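Local coordinates for protein-tyrosine-phosphatase (Vibrio vulnificus, PDB 7DHE) that probably removes phosphate from phosphotyrosine in proteins, as a low-molecular-weight protein-tyrosine-phosphatase, and here holds benzylphosphonic acid in its phosphate pocket, at residues L9-G14 against A38-E43; N15-P20 against D122-S127; K118-P123 against Q136-A141. One frame throughout, in Å; residues are numbered along the deposited sequence.

Interaction 1: L9-G14 against A38-E43. With B85 (benzylphosphonic acid), chain E.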
ATOM      1  N   LEU A   9      -1.722  -1.592   7.612  1.00 64.19           N
ATOM      2  CA  LEU A   9      -0.469  -1.696   6.874  1.00 63.87           C
ATOM      3  C   LEU A   9      -0.738  -2.028   5.436  1.00 65.43           C
ATOM      4  O   LEU A   9      -1.285  -3.097   5.144  1.00 66.23           O
ATOM      5  CB  LEU A   9       0.458  -2.750   7.492  1.00 66.17           C
ATOM      6  CG  LEU A   9       1.870  -2.812   6.906  1.00 69.67           C
ATOM      7  CD1 LEU A   9       2.694  -1.535   7.269  1.00 68.65           C
ATOM      8  CD2 LEU A   9       2.544  -4.076   7.362  1.00 72.89           C
ATOM      9  N   VAL A  10      -0.358  -1.108   4.539  1.00 58.44           N
ATOM     10  CA  VAL A  10      -0.555  -1.276   3.106  1.00 56.55           C
ATOM     11  C   VAL A  10       0.731  -1.881   2.549  1.00 61.58           C
ATOM     12  O   VAL A  10       1.798  -1.361   2.803  1.00 61.55           O
ATOM     13  CB  VAL A  10      -0.930   0.054   2.429  1.00 57.91           C
ATOM     14  CG1 VAL A  10      -1.154  -0.160   0.938  1.00 57.67           C
ATOM     15  CG2 VAL A  10      -2.160   0.661   3.066  1.00 56.91           C
ATOM     16  N   VAL A  11       0.630  -3.000   1.816  1.00 58.66           N
ATOM     17  CA  VAL A  11       1.795  -3.756   1.375  1.00 58.66           C
ATOM     18  C   VAL A  11       1.823  -3.946  -0.128  1.00 61.80           C
ATOM     19  O   VAL A  11       0.803  -4.289  -0.728  1.00 60.03           O
ATOM     20  CB  VAL A  11       1.848  -5.140   2.132  1.00 64.27           C
ATOM     21  CG1 VAL A  11       2.940  -6.057   1.589  1.00 65.48           C
ATOM     22  CG2 VAL A  11       1.991  -4.955   3.646  1.00 64.92           C
ATOM     23  N   CYS A  12       3.011  -3.711  -0.725  1.00 59.39           N
ATOM     24  CA  CYS A  12       3.362  -4.008  -2.099  1.00 60.45           C
ATOM     25  C   CYS A  12       4.779  -4.560  -2.136  1.00 65.69           C
ATOM     26  O   CYS A  12       5.189  -5.156  -1.137  1.00 68.61           O
ATOM     27  CB  CYS A  12       3.131  -2.853  -3.064  1.00 61.17           C
ATOM     28  SG  CYS A  12       4.361  -1.525  -2.984  1.00 65.30           S
ATOM     29  N   VAL A  13       5.511  -4.465  -3.251  1.00 60.65           N
ATOM     30  CA  VAL A  13       6.807  -5.127  -3.258  1.00 60.96           C
ATOM     31  C   VAL A  13       7.985  -4.146  -3.014  1.00 66.33           C
ATOM     32  O   VAL A  13       8.886  -4.508  -2.247  1.00 67.44           O
ATOM     33  CB  VAL A  13       7.072  -6.116  -4.423  1.00 64.47           C
ATOM     34  CG1 VAL A  13       5.866  -6.371  -5.325  1.00 63.27           C
ATOM     35  CG2 VAL A  13       8.389  -5.888  -5.159  1.00 64.92           C
ATOM     36  N   GLY A  14       7.967  -2.952  -3.601  1.00 61.12           N
ATOM     37  CA  GLY A  14       9.078  -2.055  -3.359  1.00 61.38           C
ATOM     38  C   GLY A  14       8.824  -0.996  -2.321  1.00 67.63           C
ATOM     39  O   GLY A  14       9.778  -0.377  -1.837  1.00 70.09           O
ATOM     40  N   ALA A  38       4.606  -0.988   3.734  1.00 62.88           N
ATOM     41  CA  ALA A  38       5.861  -1.725   3.635  1.00 65.19           C
ATOM     42  C   ALA A  38       5.941  -2.530   2.339  1.00 72.11           C
ATOM     43  O   ALA A  38       4.915  -2.787   1.698  1.00 71.29           O
ATOM     44  CB  ALA A  38       6.043  -2.625   4.832  1.00 68.14           C
ATOM     45  N   GLY A  39       7.172  -2.897   1.958  1.00 70.51           N
ATOM     46  CA  GLY A  39       7.453  -3.656   0.748  1.00 70.18           C
ATOM     47  C   GLY A  39       8.007  -5.034   1.020  1.00 74.65           C
ATOM     48  O   GLY A  39       8.926  -5.187   1.830  1.00 76.54           O
ATOM     49  N   ILE A  40       7.463  -6.031   0.311  1.00 69.67           N
ATOM     50  CA  ILE A  40       7.864  -7.440   0.406  1.00 71.21           C
ATOM     51  C   ILE A  40       9.339  -7.623   0.031  1.00 73.49           C
ATOM     52  O   ILE A  40      10.015  -8.429   0.645  1.00 75.38           O
ATOM     53  CB  ILE A  40       6.898  -8.317  -0.463  1.00 74.11           C
ATOM     54  CG1 ILE A  40       5.535  -8.479   0.246  1.00 72.45           C
ATOM     55  CG2 ILE A  40       7.521  -9.682  -0.831  1.00 77.73           C
ATOM     56  CD1 ILE A  40       4.446  -8.946  -0.587  1.00 74.14           C
ATOM     57  N   ALA A  41       9.827  -6.874  -0.963  1.00 68.28           N
ATOM     58  CA  ALA A  41      11.203  -6.998  -1.433  1.00 70.50           C
ATOM     59  C   ALA A  41      11.941  -5.665  -1.414  1.00 73.91           C
ATOM     60  O   ALA A  41      12.872  -5.470  -2.200  1.00 72.52           O
ATOM     61  CB  ALA A  41      11.229  -7.610  -2.829  1.00 72.93           C
ATOM     62  N   ALA A  42      11.566  -4.768  -0.472  1.00 71.14           N
ATOM     63  CA  ALA A  42      12.216  -3.464  -0.374  1.00 71.45           C
ATOM     64  C   ALA A  42      13.738  -3.607  -0.113  1.00 81.89           C
ATOM     65  O   ALA A  42      14.534  -2.899  -0.718  1.00 80.74           O
ATOM     66  CB  ALA A  42      11.550  -2.615   0.707  1.00 70.24           C
ATOM     67  N   GLU A  43      14.133  -4.559   0.751  1.00 85.06           N
ATOM     68  CA  GLU A  43      15.519  -4.815   1.114  1.00 89.50           C
ATOM     69  C   GLU A  43      16.283  -5.407  -0.050  1.00 97.45           C
ATOM     70  O   GLU A  43      17.340  -4.872  -0.397  1.00 99.33           O
ATOM     71  CB  GLU A  43      15.603  -5.713   2.345  1.00 93.59           C
ATOM     72  CG  GLU A  43      16.922  -5.627   3.093  1.00111.47           C
ATOM     73  CD  GLU A  43      16.924  -6.378   4.408  1.00149.46           C
ATOM     74  OE1 GLU A  43      15.857  -6.456   5.063  1.00136.99           O
ATOM     75  OE2 GLU A  43      18.015  -6.851   4.802  1.00161.71           O
TER
HETATM   76  C1  B85 E 201       9.269  -1.211  -6.738  1.00 84.92           C
HETATM   77  C2  B85 E 201      10.352  -2.079  -6.734  1.00 84.83           C
HETATM   78  C3  B85 E 201      10.322  -3.236  -7.485  1.00 85.78           C
HETATM   79  C4  B85 E 201       9.203  -3.533  -8.233  1.00 88.69           C
HETATM   80  C5  B85 E 201       8.109  -2.676  -8.222  1.00 89.51           C
HETATM   81  C6  B85 E 201       8.129  -1.502  -7.477  1.00 86.07           C
HETATM   82  C7  B85 E 201       6.928  -0.585  -7.444  1.00 82.06           C
HETATM   83  P8  B85 E 201       5.752  -0.992  -6.150  1.00 79.48           P
HETATM   84  O9  B85 E 201       4.406  -0.302  -6.475  1.00 75.67           O
HETATM   85  O10 B85 E 201       6.295  -0.311  -4.869  1.00 79.28           O
HETATM   86  O11 B85 E 201       5.653  -2.481  -5.983  1.00 74.20           O

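Interaction 2: N15-P20 against D122-S127. With B85 (benzylphosphonic acid), chain E.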
ATOM      1  N   ASN A  15       7.548  -0.738  -2.005  1.00 63.08           N
ATOM      2  CA  ASN A  15       7.130   0.333  -1.079  1.00 62.00           C
ATOM      3  C   ASN A  15       7.570   1.719  -1.573  1.00 69.12           C
ATOM      4  O   ASN A  15       7.956   2.574  -0.789  1.00 70.48           O
ATOM      5  CB  ASN A  15       7.569   0.064   0.362  1.00 59.63           C
ATOM      6  CG  ASN A  15       6.901   0.919   1.414  1.00 74.83           C
ATOM      7  OD1 ASN A  15       7.518   1.370   2.392  1.00 74.28           O
ATOM      8  ND2 ASN A  15       5.614   1.140   1.254  1.00 71.15           N
ATOM      9  N   ILE A  16       7.483   1.947  -2.887  1.00 65.44           N
ATOM     10  CA  ILE A  16       7.827   3.242  -3.476  1.00 64.50           C
ATOM     11  C   ILE A  16       6.691   3.773  -4.369  1.00 64.21           C
ATOM     12  O   ILE A  16       6.640   4.973  -4.633  1.00 63.36           O
ATOM     13  CB  ILE A  16       9.213   3.227  -4.215  1.00 69.55           C
ATOM     14  CG1 ILE A  16       9.268   2.086  -5.291  1.00 70.28           C
ATOM     15  CG2 ILE A  16      10.359   3.122  -3.211  1.00 70.86           C
ATOM     16  CD1 ILE A  16      10.265   2.216  -6.287  1.00 72.74           C
ATOM     17  N   CYS A  17       5.816   2.891  -4.861  1.00 60.12           N
ATOM     18  CA  CYS A  17       4.737   3.300  -5.761  1.00 60.41           C
ATOM     19  C   CYS A  17       3.336   3.093  -5.173  1.00 61.34           C
ATOM     20  O   CYS A  17       2.722   4.027  -4.651  1.00 59.65           O
ATOM     21  CB  CYS A  17       4.864   2.643  -7.136  1.00 62.44           C
ATOM     22  SG  CYS A  17       6.243   3.240  -8.117  1.00 68.42           S
ATOM     23  N   ARG A  18       2.829   1.882  -5.297  1.00 58.43           N
ATOM     24  CA  ARG A  18       1.459   1.605  -4.907  1.00 58.95           C
ATOM     25  C   ARG A  18       1.203   1.721  -3.412  1.00 62.13           C
ATOM     26  O   ARG A  18       0.267   2.420  -3.013  1.00 61.34           O
ATOM     27  CB  ARG A  18       1.013   0.240  -5.454  1.00 57.64           C
ATOM     28  CG  ARG A  18       1.006   0.154  -6.999  1.00 55.66           C
ATOM     29  CD  ARG A  18       0.903  -1.273  -7.427  1.00 64.79           C
ATOM     30  NE  ARG A  18       2.121  -1.976  -7.100  1.00 66.31           N
ATOM     31  CZ  ARG A  18       2.290  -3.277  -7.247  1.00 82.63           C
ATOM     32  NH1 ARG A  18       1.318  -4.027  -7.737  1.00 64.59           N
ATOM     33  NH2 ARG A  18       3.439  -3.841  -6.912  1.00 80.77           N
ATOM     34  N   SER A  19       2.001   1.027  -2.602  1.00 58.39           N
ATOM     35  CA  SER A  19       1.765   0.988  -1.169  1.00 58.47           C
ATOM     36  C   SER A  19       1.905   2.364  -0.485  1.00 64.46           C
ATOM     37  O   SER A  19       1.008   2.701   0.305  1.00 66.39           O
ATOM     38  CB  SER A  19       2.597  -0.088  -0.483  1.00 63.54           C
ATOM     39  OG  SER A  19       3.988   0.009  -0.723  1.00 74.64           O
ATOM     40  N   PRO A  20       2.902   3.233  -0.785  1.00 58.22           N
ATOM     41  CA  PRO A  20       2.856   4.564  -0.177  1.00 57.38           C
ATOM     42  C   PRO A  20       1.612   5.365  -0.626  1.00 60.15           C
ATOM     43  O   PRO A  20       1.047   6.124   0.178  1.00 59.27           O
ATOM     44  CB  PRO A  20       4.160   5.206  -0.625  1.00 59.80           C
ATOM     45  CG  PRO A  20       4.618   4.428  -1.749  1.00 65.00           C
ATOM     46  CD  PRO A  20       4.121   3.061  -1.599  1.00 60.07           C
ATOM     47  N   ASP A 122       1.395  -2.612 -10.997  1.00 71.71           N
ATOM     48  CA  ASP A 122       2.603  -1.859 -10.744  1.00 69.34           C
ATOM     49  C   ASP A 122       2.894  -0.849 -11.874  1.00 71.76           C
ATOM     50  O   ASP A 122       3.110  -1.252 -13.024  1.00 74.24           O
ATOM     51  CB  ASP A 122       3.762  -2.838 -10.594  1.00 71.90           C
ATOM     52  CG  ASP A 122       5.052  -2.209 -10.195  1.00 85.02           C
ATOM     53  OD1 ASP A 122       5.044  -1.002  -9.845  1.00 84.50           O
ATOM     54  OD2 ASP A 122       6.084  -2.911 -10.250  1.00 96.97           O
ATOM     55  N   PRO A 123       2.974   0.458 -11.551  1.00 64.10           N
ATOM     56  CA  PRO A 123       3.313   1.443 -12.594  1.00 64.20           C
ATOM     57  C   PRO A 123       4.825   1.720 -12.748  1.00 69.26           C
ATOM     58  O   PRO A 123       5.231   2.511 -13.601  1.00 68.78           O
ATOM     59  CB  PRO A 123       2.632   2.695 -12.076  1.00 63.62           C
ATOM     60  CG  PRO A 123       2.734   2.576 -10.579  1.00 66.01           C
ATOM     61  CD  PRO A 123       2.720   1.110 -10.242  1.00 62.33           C
ATOM     62  N   TYR A 124       5.656   1.112 -11.881  1.00 65.79           N
ATOM     63  CA  TYR A 124       7.075   1.389 -11.837  1.00 65.68           C
ATOM     64  C   TYR A 124       7.748   1.207 -13.182  1.00 73.68           C
ATOM     65  O   TYR A 124       7.430   0.258 -13.899  1.00 76.65           O
ATOM     66  CB  TYR A 124       7.750   0.588 -10.727  1.00 65.94           C
ATOM     67  CG  TYR A 124       9.152   1.051 -10.398  1.00 67.92           C
ATOM     68  CD1 TYR A 124       9.401   2.361  -9.996  1.00 67.65           C
ATOM     69  CD2 TYR A 124      10.231   0.180 -10.493  1.00 71.06           C
ATOM     70  CE1 TYR A 124      10.696   2.798  -9.723  1.00 67.85           C
ATOM     71  CE2 TYR A 124      11.530   0.605 -10.223  1.00 73.13           C
ATOM     72  CZ  TYR A 124      11.756   1.908  -9.806  1.00 77.37           C
ATOM     73  OH  TYR A 124      13.032   2.348  -9.539  1.00 78.94           O
ATOM     74  N   ARG A 125       8.648   2.157 -13.535  1.00 69.25           N
ATOM     75  CA  ARG A 125       9.423   2.194 -14.783  1.00 70.82           C
ATOM     76  C   ARG A 125       8.592   2.597 -15.999  1.00 77.24           C
ATOM     77  O   ARG A 125       9.103   2.578 -17.116  1.00 80.80           O
ATOM     78  CB  ARG A 125      10.186   0.877 -15.038  1.00 68.69           C
ATOM     79  CG  ARG A 125      11.295   0.609 -14.063  1.00 75.03           C
ATOM     80  CD  ARG A 125      11.950  -0.730 -14.290  1.00 80.09           C
ATOM     81  NE  ARG A 125      11.568  -1.612 -13.188  1.00 89.55           N
ATOM     82  CZ  ARG A 125      12.360  -1.942 -12.178  1.00 99.52           C
ATOM     83  NH1 ARG A 125      11.908  -2.716 -11.200  1.00 96.24           N
ATOM     84  NH2 ARG A 125      13.609  -1.498 -12.135  1.00 76.49           N
ATOM     85  N   GLN A 126       7.337   2.987 -15.794  1.00 74.32           N
ATOM     86  CA  GLN A 126       6.448   3.396 -16.881  1.00 77.70           C
ATOM     87  C   GLN A 126       6.187   4.905 -16.843  1.00 84.97           C
ATOM     88  O   GLN A 126       6.620   5.598 -15.919  1.00 82.04           O
ATOM     89  CB  GLN A 126       5.135   2.596 -16.825  1.00 78.38           C
ATOM     90  CG  GLN A 126       5.336   1.105 -17.060  1.00 89.61           C
ATOM     91  CD  GLN A 126       4.216   0.288 -16.499  1.00114.02           C
ATOM     92  OE1 GLN A 126       3.104   0.297 -17.019  1.00108.69           O
ATOM     93  NE2 GLN A 126       4.490  -0.458 -15.433  1.00120.18           N
ATOM     94  N   SER A 127       5.506   5.424 -17.872  1.00 87.08           N
ATOM     95  CA  SER A 127       5.155   6.845 -17.982  1.00 85.87           C
ATOM     96  C   SER A 127       4.099   7.222 -16.941  1.00 83.19           C
ATOM     97  O   SER A 127       3.476   6.353 -16.319  1.00 79.76           O
ATOM     98  CB  SER A 127       4.682   7.175 -19.394  1.00 92.03           C
ATOM     99  OG  SER A 127       3.410   6.599 -19.627  1.00105.97           O
TER
HETATM  100  C1  B85 E 201       9.269  -1.211  -6.738  1.00 84.92           C
HETATM  101  C2  B85 E 201      10.352  -2.079  -6.734  1.00 84.83           C
HETATM  102  C3  B85 E 201      10.322  -3.236  -7.485  1.00 85.78           C
HETATM  103  C4  B85 E 201       9.203  -3.533  -8.233  1.00 88.69           C
HETATM  104  C5  B85 E 201       8.109  -2.676  -8.222  1.00 89.51           C
HETATM  105  C6  B85 E 201       8.129  -1.502  -7.477  1.00 86.07           C
HETATM  106  C7  B85 E 201       6.928  -0.585  -7.444  1.00 82.06           C
HETATM  107  P8  B85 E 201       5.752  -0.992  -6.150  1.00 79.48           P
HETATM  108  O9  B85 E 201       4.406  -0.302  -6.475  1.00 75.67           O
HETATM  109  O10 B85 E 201       6.295  -0.311  -4.869  1.00 79.28           O
HETATM  110  O11 B85 E 201       5.653  -2.481  -5.983  1.00 74.20           O

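Interaction 3: K118-P123 against Q136-A141. With B85 (benzylphosphonic acid), chain E.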
ATOM      1  N   LYS A 118      -9.960  -6.675  -7.135  1.00 81.00           N
ATOM      2  CA  LYS A 118      -9.046  -6.279  -8.210  1.00 80.58           C
ATOM      3  C   LYS A 118      -7.614  -6.156  -7.741  1.00 81.82           C
ATOM      4  O   LYS A 118      -7.363  -5.577  -6.676  1.00 80.42           O
ATOM      5  CB  LYS A 118      -9.468  -4.917  -8.814  1.00 80.74           C
ATOM      6  CG  LYS A 118     -10.602  -4.942  -9.815  1.00 92.25           C
ATOM      7  CD  LYS A 118     -10.946  -3.492 -10.246  1.00107.02           C
ATOM      8  CE  LYS A 118     -12.319  -3.262 -10.887  1.00122.81           C
ATOM      9  NZ  LYS A 118     -12.723  -1.813 -10.927  1.00123.07           N
ATOM     10  N   ASP A 119      -6.673  -6.638  -8.565  1.00 78.29           N
ATOM     11  CA  ASP A 119      -5.247  -6.428  -8.311  1.00 75.67           C
ATOM     12  C   ASP A 119      -4.942  -5.007  -8.817  1.00 78.65           C
ATOM     13  O   ASP A 119      -5.573  -4.531  -9.766  1.00 79.28           O
ATOM     14  CB  ASP A 119      -4.369  -7.437  -9.067  1.00 79.59           C
ATOM     15  CG  ASP A 119      -4.202  -8.796  -8.424  1.00 91.06           C
ATOM     16  OD1 ASP A 119      -4.752  -9.009  -7.321  1.00 91.00           O
ATOM     17  OD2 ASP A 119      -3.520  -9.657  -9.025  1.00 98.30           O
ATOM     18  N   ILE A 120      -4.003  -4.333  -8.167  1.00 73.59           N
ATOM     19  CA  ILE A 120      -3.592  -3.007  -8.568  1.00 72.89           C
ATOM     20  C   ILE A 120      -2.238  -3.118  -9.260  1.00 79.86           C
ATOM     21  O   ILE A 120      -1.264  -3.540  -8.639  1.00 80.18           O
ATOM     22  CB  ILE A 120      -3.660  -2.008  -7.397  1.00 72.43           C
ATOM     23  CG1 ILE A 120      -5.146  -1.821  -7.025  1.00 72.71           C
ATOM     24  CG2 ILE A 120      -3.011  -0.678  -7.829  1.00 70.99           C
ATOM     25  CD1 ILE A 120      -5.437  -1.164  -5.823  1.00 82.80           C
ATOM     26  N   PRO A 121      -2.183  -2.820 -10.565  1.00 78.00           N
ATOM     27  CA  PRO A 121      -0.936  -3.032 -11.312  1.00 78.94           C
ATOM     28  C   PRO A 121       0.201  -2.091 -10.960  1.00 76.34           C
ATOM     29  O   PRO A 121      -0.015  -0.925 -10.690  1.00 74.26           O
ATOM     30  CB  PRO A 121      -1.383  -2.846 -12.760  1.00 84.20           C
ATOM     31  CG  PRO A 121      -2.506  -1.810 -12.643  1.00 87.79           C
ATOM     32  CD  PRO A 121      -3.252  -2.285 -11.431  1.00 80.93           C
ATOM     33  N   ASP A 122       1.395  -2.612 -10.997  1.00 71.71           N
ATOM     34  CA  ASP A 122       2.603  -1.859 -10.744  1.00 69.34           C
ATOM     35  C   ASP A 122       2.894  -0.849 -11.874  1.00 71.76           C
ATOM     36  O   ASP A 122       3.110  -1.252 -13.024  1.00 74.24           O
ATOM     37  CB  ASP A 122       3.762  -2.838 -10.594  1.00 71.90           C
ATOM     38  CG  ASP A 122       5.052  -2.209 -10.195  1.00 85.02           C
ATOM     39  OD1 ASP A 122       5.044  -1.002  -9.845  1.00 84.50           O
ATOM     40  OD2 ASP A 122       6.084  -2.911 -10.250  1.00 96.97           O
ATOM     41  N   PRO A 123       2.974   0.458 -11.551  1.00 64.10           N
ATOM     42  CA  PRO A 123       3.313   1.443 -12.594  1.00 64.20           C
ATOM     43  C   PRO A 123       4.825   1.720 -12.748  1.00 69.26           C
ATOM     44  O   PRO A 123       5.231   2.511 -13.601  1.00 68.78           O
ATOM     45  CB  PRO A 123       2.632   2.695 -12.076  1.00 63.62           C
ATOM     46  CG  PRO A 123       2.734   2.576 -10.579  1.00 66.01           C
ATOM     47  CD  PRO A 123       2.720   1.110 -10.242  1.00 62.33           C
ATOM     48  N   GLN A 136      -6.077   5.805  -9.765  1.00 65.73           N
ATOM     49  CA  GLN A 136      -7.523   5.693  -9.905  1.00 67.09           C
ATOM     50  C   GLN A 136      -8.056   4.458  -9.159  1.00 69.71           C
ATOM     51  O   GLN A 136      -8.988   4.567  -8.357  1.00 67.69           O
ATOM     52  CB  GLN A 136      -7.909   5.670 -11.389  1.00 71.47           C
ATOM     53  CG  GLN A 136      -7.674   6.992 -12.113  1.00 82.76           C
ATOM     54  CD  GLN A 136      -7.862   6.898 -13.612  1.00101.16           C
ATOM     55  OE1 GLN A 136      -8.257   7.878 -14.240  1.00100.73           O
ATOM     56  NE2 GLN A 136      -7.564   5.743 -14.231  1.00 84.07           N
ATOM     57  N   LEU A 137      -7.418   3.297  -9.389  1.00 67.50           N
ATOM     58  CA  LEU A 137      -7.807   2.044  -8.744  1.00 67.78           C
ATOM     59  C   LEU A 137      -7.621   2.121  -7.244  1.00 69.42           C
ATOM     60  O   LEU A 137      -8.530   1.752  -6.496  1.00 69.38           O
ATOM     61  CB  LEU A 137      -6.989   0.887  -9.318  1.00 69.38           C
ATOM     62  CG  LEU A 137      -7.478   0.265 -10.603  1.00 77.91           C
ATOM     63  CD1 LEU A 137      -7.442   1.212 -11.771  1.00 79.87           C
ATOM     64  CD2 LEU A 137      -6.593  -0.862 -10.971  1.00 82.04           C
ATOM     65  N   ILE A 138      -6.442   2.632  -6.791  1.00 63.13           N
ATOM     66  CA  ILE A 138      -6.155   2.793  -5.360  1.00 59.25           C
ATOM     67  C   ILE A 138      -7.210   3.683  -4.712  1.00 64.91           C
ATOM     68  O   ILE A 138      -7.746   3.321  -3.664  1.00 67.57           O
ATOM     69  CB  ILE A 138      -4.734   3.313  -5.147  1.00 59.10           C
ATOM     70  CG1 ILE A 138      -3.703   2.235  -5.545  1.00 58.01           C
ATOM     71  CG2 ILE A 138      -4.544   3.761  -3.700  1.00 57.17           C
ATOM     72  CD1 ILE A 138      -2.242   2.748  -5.602  1.00 51.98           C
ATOM     73  N   ASP A 139      -7.555   4.806  -5.358  1.00 59.87           N
ATOM     74  CA  ASP A 139      -8.563   5.719  -4.844  1.00 60.85           C
ATOM     75  C   ASP A 139      -9.927   5.030  -4.670  1.00 68.26           C
ATOM     76  O   ASP A 139     -10.490   5.033  -3.569  1.00 67.93           O
ATOM     77  CB  ASP A 139      -8.650   6.959  -5.738  1.00 63.96           C
ATOM     78  CG  ASP A 139      -9.439   8.117  -5.151  1.00 75.60           C
ATOM     79  OD1 ASP A 139      -9.827   8.041  -3.963  1.00 76.78           O
ATOM     80  OD2 ASP A 139      -9.615   9.119  -5.850  1.00 82.20           O
ATOM     81  N   GLU A 140     -10.422   4.391  -5.735  1.00 67.53           N
ATOM     82  CA  GLU A 140     -11.688   3.672  -5.701  1.00 69.32           C
ATOM     83  C   GLU A 140     -11.644   2.613  -4.594  1.00 74.67           C
ATOM     84  O   GLU A 140     -12.608   2.502  -3.822  1.00 78.16           O
ATOM     85  CB  GLU A 140     -11.961   3.021  -7.075  1.00 72.81           C
ATOM     86  CG  GLU A 140     -13.366   2.472  -7.282  1.00 86.05           C
ATOM     87  CD  GLU A 140     -13.545   1.423  -8.368  1.00115.25           C
ATOM     88  OE1 GLU A 140     -12.685   1.344  -9.276  1.00117.20           O
ATOM     89  OE2 GLU A 140     -14.563   0.691  -8.322  1.00114.77           O
ATOM     90  N   ALA A 141     -10.500   1.895  -4.465  1.00 66.98           N
ATOM     91  CA  ALA A 141     -10.386   0.817  -3.495  1.00 65.64           C
ATOM     92  C   ALA A 141     -10.407   1.308  -2.090  1.00 69.30           C
ATOM     93  O   ALA A 141     -11.096   0.721  -1.236  1.00 71.35           O
ATOM     94  CB  ALA A 141      -9.145   0.003  -3.757  1.00 65.43           C
TER
HETATM   95  C1  B85 E 201       9.269  -1.211  -6.738  1.00 84.92           C
HETATM   96  C2  B85 E 201      10.352  -2.079  -6.734  1.00 84.83           C
HETATM   97  C3  B85 E 201      10.322  -3.236  -7.485  1.00 85.78           C
HETATM   98  C4  B85 E 201       9.203  -3.533  -8.233  1.00 88.69           C
HETATM   99  C5  B85 E 201       8.109  -2.676  -8.222  1.00 89.51           C
HETATM  100  C6  B85 E 201       8.129  -1.502  -7.477  1.00 86.07           C
HETATM  101  C7  B85 E 201       6.928  -0.585  -7.444  1.00 82.06           C
HETATM  102  P8  B85 E 201       5.752  -0.992  -6.150  1.00 79.48           P
HETATM  103  O9  B85 E 201       4.406  -0.302  -6.475  1.00 75.67           O
HETATM  104  O10 B85 E 201       6.295  -0.311  -4.869  1.00 79.28           O
HETATM  105  O11 B85 E 201       5.653  -2.481  -5.983  1.00 74.20           O

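Interaction 1: L9-G14 against A38-E43
Val-11 and Cys-12 run parallel to Ala-38 and Gly-39 as neighbouring strands, with Ala-38 N giving to Val-10 O at 3.0 Å and Ala-38 O taking Cys-12 N at 3.2 Å. The pairing outlasts the strands: Ile-40 N reaches Cys-12 O at 2.8 Å, and Ala-41 N bonds Val-13 O, 2.9 Å away. Among the side chains, CG1 of Val-11 lies anti to its backbone N (chi1 173°) and meets Ile-40 CG1 at 3.8 Å, the two side chains roughly perpendicular. Leu-9 CD1 rests near Ala-38 CB. The strands belong to the beta-alpha-beta unit that opens the low-molecular-weight phosphatase fold, and the loop leaving the first of them is the phosphate-binding loop, where Cys-12 is the predicted nucleophile. There Val-13 N and Gly-14 N send weak hydrogen bonds to O11 of the benzylphosphonic acid, both at 3.4 Å. Val-13 CG2 touches Ala-41 CB on one hand and the ligand ring carbons C3 and C4 on the other. Around the type I turn from Gly-39 to Ala-42, Ala-42 CB packs on Gly-14 O, which is hydrogen-bonded to Ser-72 OG.

Interaction 2: N15-P20 against D122-S127
Arg-18 starts with CG anti to its carbonyl carbon (chi1 -63°) and bends at chi3 (-69°), which lays its guanidinium flat against the Asp-122 side chain; the carboxylate plane is turned by 14° from it. Asp-122 CB sits over the centre of the guanidinium, 3.7 Å from CZ of Arg-18. No N-H of Arg-18 points at the carboxylate. Instead Arg-18 NE grips O9 of the benzylphosphonic acid at 2.9 Å and NH2 grips O11 at 2.8 Å, while Arg-18 N also bonds O9. O10, less surely placed, takes the backbone N-H groups of Ile-16 and Cys-17. Arg-18, a predicted active-site residue, closes the family's C-X5-R phosphate-binding loop begun at Cys-12. Ile-16 CD1 makes a CH-pi contact over one face of the Tyr-124 ring, 3.9 Å from its centroid; Cys-17 SG approaches it obliquely. An Asx turn, Tyr-124 N meeting Asp-122 OD1 at 3.0 Å from above the carboxylate plane, fixes one oxygen of the predicted proton donor. Arg-18 NH1 has a salt bridge to Glu-90 and a hydrogen bond to Ile-120 O. The contact sets helix 18-29, with Cys-17 at its N-cap position, against the loop ahead of helix 128-148, whose Phe-131 touches Cys-17 and Pro-123.

Interaction 3: K118-P123 against Q136-A141
Apolar contacts carry most of this joint, with Ile-120 facing helix 128-148. Its CG2, anti to the backbone N, reaches Ile-138 CG1 at 3.8 Å, one isoleucine lying across the other. Its CG1 passes Leu-137 CB at 4.0 Å, the two side chains running alongside and pointing opposite ways. CD1 of Ile-120 also lies against Ile-138 CG1, with Ala-141 CB farther off at 4.4 Å. Leu-137 holds CG anti to its carbonyl carbon (chi1 -84°), from where CD2 meets Pro-121 CD at 3.7 Å and lies near the backbone oxygen of Asp-119. These residues pin the loop that bears the predicted proton donor, Asp-122, to the long C-terminal helix of the low-molecular-weight phosphatase fold, next to Arg-18 of the phosphate pocket. Ile-138 also packs on Arg-18 and Thr-21 of helix 18-29. No hydrogen bond crosses between the two segments. The single ionic link is at the exposed end: Lys-118, extended beyond CG, brings NZ to Glu-140 OE1 at 3.6 Å, a long salt bridge. Asp-119 turns from the helix and forms its own salt bridge with Lys-91, while the backbone of Ile-120 is bonded to Met-89.

From the N terminus, strand 7-12 runs into the phosphate-binding loop and helix 18-29, and interaction 1 closes the first loop when the chain returns as strand 34-39. Interaction 2 opens within that loop, at 15-20, and closes only at 122-127, about a hundred residues on, so the two cross. They touch where Asn-15 and Ser-19 lie beside the strand ends. Interaction 3 starts at 118-123, sharing Asp-122 and Pro-123 with interaction 2, and closes a short loop onto helix 128-148; it follows interaction 1 in series. Interactions 2 and 3 also meet at Arg-18 and Ile-120. Together they join strands 7-12 and 34-39, helix 18-29 and helix 128-148 through the loop at Asp-122, which reaches the ligand.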